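Local coordinates for protein catechol 2,3-dioxygenase (Rhodococcus sp., PDB 2WL9) that probably cleaves the aromatic ring of catechols beside the two hydroxyls, as an iron-dependent type I extradiol dioxygenase in the breakdown of aromatic hydrocarbons, at residues 8-13 against 60-65. Sequence-based numbering, arbitrary orientation.
Sequences GYLGLS and DDLAYI
Gly11 O takes two backbone donors at once, Ala63 N at 2.7 Å and Tyr64 N at 3.1 Å, both above its carbonyl plane, on the same face. Two residues facing one make this a classic beta bulge, and they shift the register of the antiparallel pair by one. On the Tyr64 side of the bulge, Gly11 N gives its hydrogen to Tyr64 O in a nearly straight bond (166°). On the other side of the bulge, Ser13 and Asp61 form a hydrogen-bonded pair: Ser13 N sits nearly in line with the Asp61 carbonyl, while Asp61 N returns to Ser13 O. Asp61 OD1 accepts from Leu62 N at 2.7 Å, next door in its own strand. Arg209 meets Asp61 OD2 through its N and Leu62 O through its NH1.

The Tyr64 ring lies across Gly11, its CG set between backbone N and carbonyl carbon (chi1 49°), with Gly11 CA 3.6 Å from the ring centroid in a CH-pi contact. Tyr9 meets that ring rim to rim, planes at 86°. Their hydroxyls bond elsewhere, Tyr64 OH to His55 and Tyr9 OH to Glu117, while Ser13 OG is hydrogen-bonded to Asp57. On the other face, Leu10 CD2 touches Leu62 CD1 at 3.6 Å and lies alongside Ile65.

Strands 6-14 and 61-68 are central in the mixed sheet of this VOC-family domain, flanked by 52-56 and 115-120, and the Leu10 and Ile65 face packs on strands 149-152 and 210-217.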
ATOM      1  N   GLY C   8     -31.182  -7.731  -8.266  1.00 15.87           N
ATOM      2  CA  GLY C   8     -30.597  -8.889  -8.942  1.00 16.12           C
ATOM      3  C   GLY C   8     -30.989  -9.021 -10.403  1.00 16.40           C
ATOM      4  O   GLY C   8     -30.128  -9.232 -11.265  1.00 16.97           O
ATOM      5  N   TYR C   9     -32.287  -8.919 -10.676  1.00 16.19           N
ATOM      6  CA  TYR C   9     -32.803  -9.074 -12.037  1.00 16.56           C
ATOM      7  C   TYR C   9     -34.070  -8.267 -12.298  1.00 16.80           C
ATOM      8  O   TYR C   9     -34.702  -7.759 -11.370  1.00 17.07           O
ATOM      9  CB  TYR C   9     -33.035 -10.555 -12.398  1.00 16.37           C
ATOM     10  CG  TYR C   9     -34.032 -11.309 -11.531  1.00 16.95           C
ATOM     11  CD1 TYR C   9     -33.594 -12.295 -10.651  1.00 16.84           C
ATOM     12  CD2 TYR C   9     -35.409 -11.057 -11.610  1.00 16.45           C
ATOM     13  CE1 TYR C   9     -34.490 -13.010  -9.859  1.00 17.64           C
ATOM     14  CE2 TYR C   9     -36.318 -11.764 -10.815  1.00 16.57           C
ATOM     15  CZ  TYR C   9     -35.851 -12.734  -9.944  1.00 16.14           C
ATOM     16  OH  TYR C   9     -36.727 -13.440  -9.156  1.00 14.95           O
ATOM     17  N   LEU C  10     -34.404  -8.144 -13.577  1.00 16.92           N
ATOM     18  CA  LEU C  10     -35.668  -7.582 -14.027  1.00 17.72           C
ATOM     19  C   LEU C  10     -36.278  -8.513 -15.064  1.00 17.98           C
ATOM     20  O   LEU C  10     -35.577  -9.032 -15.933  1.00 18.60           O
ATOM     21  CB  LEU C  10     -35.460  -6.210 -14.673  1.00 17.79           C
ATOM     22  CG  LEU C  10     -35.013  -5.020 -13.837  1.00 17.88           C
ATOM     23  CD1 LEU C  10     -34.679  -3.860 -14.766  1.00 19.00           C
ATOM     24  CD2 LEU C  10     -36.106  -4.617 -12.841  1.00 19.46           C
ATOM     25  N   GLY C  11     -37.577  -8.737 -14.951  1.00 17.92           N
ATOM     26  CA  GLY C  11     -38.342  -9.387 -15.999  1.00 18.14           C
ATOM     27  C   GLY C  11     -39.072  -8.297 -16.749  1.00 17.97           C
ATOM     28  O   GLY C  11     -39.652  -7.398 -16.138  1.00 18.15           O
ATOM     29  N   LEU C  12     -39.018  -8.369 -18.074  1.00 18.18           N
ATOM     30  CA  LEU C  12     -39.609  -7.361 -18.936  1.00 18.58           C
ATOM     31  C   LEU C  12     -40.579  -8.015 -19.914  1.00 19.29           C
ATOM     32  O   LEU C  12     -40.322  -9.121 -20.396  1.00 19.09           O
ATOM     33  CB  LEU C  12     -38.505  -6.648 -19.725  1.00 18.38           C
ATOM     34  CG  LEU C  12     -37.832  -5.339 -19.280  1.00 19.01           C
ATOM     35  CD1 LEU C  12     -37.630  -5.180 -17.773  1.00 18.89           C
ATOM     36  CD2 LEU C  12     -36.511  -5.128 -20.046  1.00 17.42           C
ATOM     37  N   SER C  13     -41.694  -7.335 -20.183  1.00 20.02           N
ATOM     38  CA  SER C  13     -42.621  -7.724 -21.248  1.00 21.13           C
ATOM     39  C   SER C  13     -42.269  -6.907 -22.478  1.00 21.08           C
ATOM     40  O   SER C  13     -42.223  -5.681 -22.404  1.00 21.55           O
ATOM     41  CB  SER C  13     -44.066  -7.415 -20.843  1.00 21.55           C
ATOM     42  OG  SER C  13     -44.490  -8.227 -19.764  1.00 23.54           O
ATOM     43  N   ASP C  60     -45.197  -3.946 -23.476  1.00 25.44           N
ATOM     44  CA  ASP C  60     -43.911  -3.247 -23.467  1.00 24.00           C
ATOM     45  C   ASP C  60     -43.698  -2.507 -22.157  1.00 23.26           C
ATOM     46  O   ASP C  60     -43.753  -1.275 -22.101  1.00 22.95           O
ATOM     47  CB  ASP C  60     -43.789  -2.303 -24.664  1.00 24.24           C
ATOM     48  CG  ASP C  60     -43.384  -3.026 -25.930  1.00 24.31           C
ATOM     49  OD1 ASP C  60     -42.319  -3.682 -25.936  1.00 21.85           O
ATOM     50  OD2 ASP C  60     -44.138  -2.946 -26.918  1.00 24.40           O
ATOM     51  N   ASP C  61     -43.455  -3.274 -21.100  1.00 21.95           N
ATOM     52  CA  ASP C  61     -43.334  -2.720 -19.766  1.00 21.42           C
ATOM     53  C   ASP C  61     -42.546  -3.667 -18.867  1.00 20.68           C
ATOM     54  O   ASP C  61     -42.083  -4.735 -19.294  1.00 19.71           O
ATOM     55  CB  ASP C  61     -44.735  -2.466 -19.176  1.00 21.90           C
ATOM     56  CG  ASP C  61     -44.775  -1.291 -18.210  1.00 22.93           C
ATOM     57  OD1 ASP C  61     -43.741  -0.969 -17.572  1.00 22.86           O
ATOM     58  OD2 ASP C  61     -45.859  -0.682 -18.087  1.00 24.45           O
ATOM     59  N   LEU C  62     -42.378  -3.248 -17.620  1.00 20.42           N
ATOM     60  CA  LEU C  62     -41.773  -4.083 -16.596  1.00 19.91           C
ATOM     61  C   LEU C  62     -42.746  -5.201 -16.218  1.00 19.64           C
ATOM     62  O   LEU C  62     -43.945  -4.950 -16.052  1.00 19.90           O
ATOM     63  CB  LEU C  62     -41.466  -3.220 -15.375  1.00 20.19           C
ATOM     64  CG  LEU C  62     -40.894  -3.824 -14.094  1.00 20.49           C
ATOM     65  CD1 LEU C  62     -39.441  -4.208 -14.262  1.00 19.27           C
ATOM     66  CD2 LEU C  62     -41.039  -2.779 -13.008  1.00 21.92           C
ATOM     67  N   ALA C  63     -42.222  -6.421 -16.092  1.00 18.81           N
ATOM     68  CA  ALA C  63     -42.998  -7.592 -15.656  1.00 18.31           C
ATOM     69  C   ALA C  63     -42.780  -7.926 -14.173  1.00 18.00           C
ATOM     70  O   ALA C  63     -43.745  -8.214 -13.451  1.00 17.89           O
ATOM     71  CB  ALA C  63     -42.683  -8.811 -16.541  1.00 18.19           C
ATOM     72  N   TYR C  64     -41.523  -7.886 -13.722  1.00 17.35           N
ATOM     73  CA  TYR C  64     -41.189  -8.113 -12.308  1.00 16.85           C
ATOM     74  C   TYR C  64     -39.802  -7.604 -11.909  1.00 16.50           C
ATOM     75  O   TYR C  64     -38.892  -7.507 -12.738  1.00 16.47           O
ATOM     76  CB  TYR C  64     -41.349  -9.591 -11.910  1.00 17.04           C
ATOM     77  CG  TYR C  64     -40.695 -10.585 -12.847  1.00 17.03           C
ATOM     78  CD1 TYR C  64     -39.338 -10.911 -12.734  1.00 17.39           C
ATOM     79  CD2 TYR C  64     -41.444 -11.217 -13.837  1.00 18.91           C
ATOM     80  CE1 TYR C  64     -38.750 -11.835 -13.597  1.00 17.90           C
ATOM     81  CE2 TYR C  64     -40.877 -12.125 -14.700  1.00 18.21           C
ATOM     82  CZ  TYR C  64     -39.536 -12.438 -14.581  1.00 18.59           C
ATOM     83  OH  TYR C  64     -39.008 -13.349 -15.460  1.00 18.30           O
ATOM     84  N   ILE C  65     -39.660  -7.284 -10.624  1.00 16.37           N
ATOM     85  CA  ILE C  65     -38.396  -6.804 -10.059  1.00 16.26           C
ATOM     86  C   ILE C  65     -37.840  -7.837  -9.069  1.00 15.81           C
ATOM     87  O   ILE C  65     -38.512  -8.190  -8.109  1.00 16.11           O
ATOM     88  CB  ILE C  65     -38.603  -5.471  -9.324  1.00 16.19           C
ATOM     89  CG1 ILE C  65     -39.131  -4.396 -10.281  1.00 15.95           C
ATOM     90  CG2 ILE C  65     -37.305  -5.004  -8.661  1.00 17.04           C
ATOM     91  CD1 ILE C  65     -39.911  -3.279  -9.578  1.00 16.10           C
TER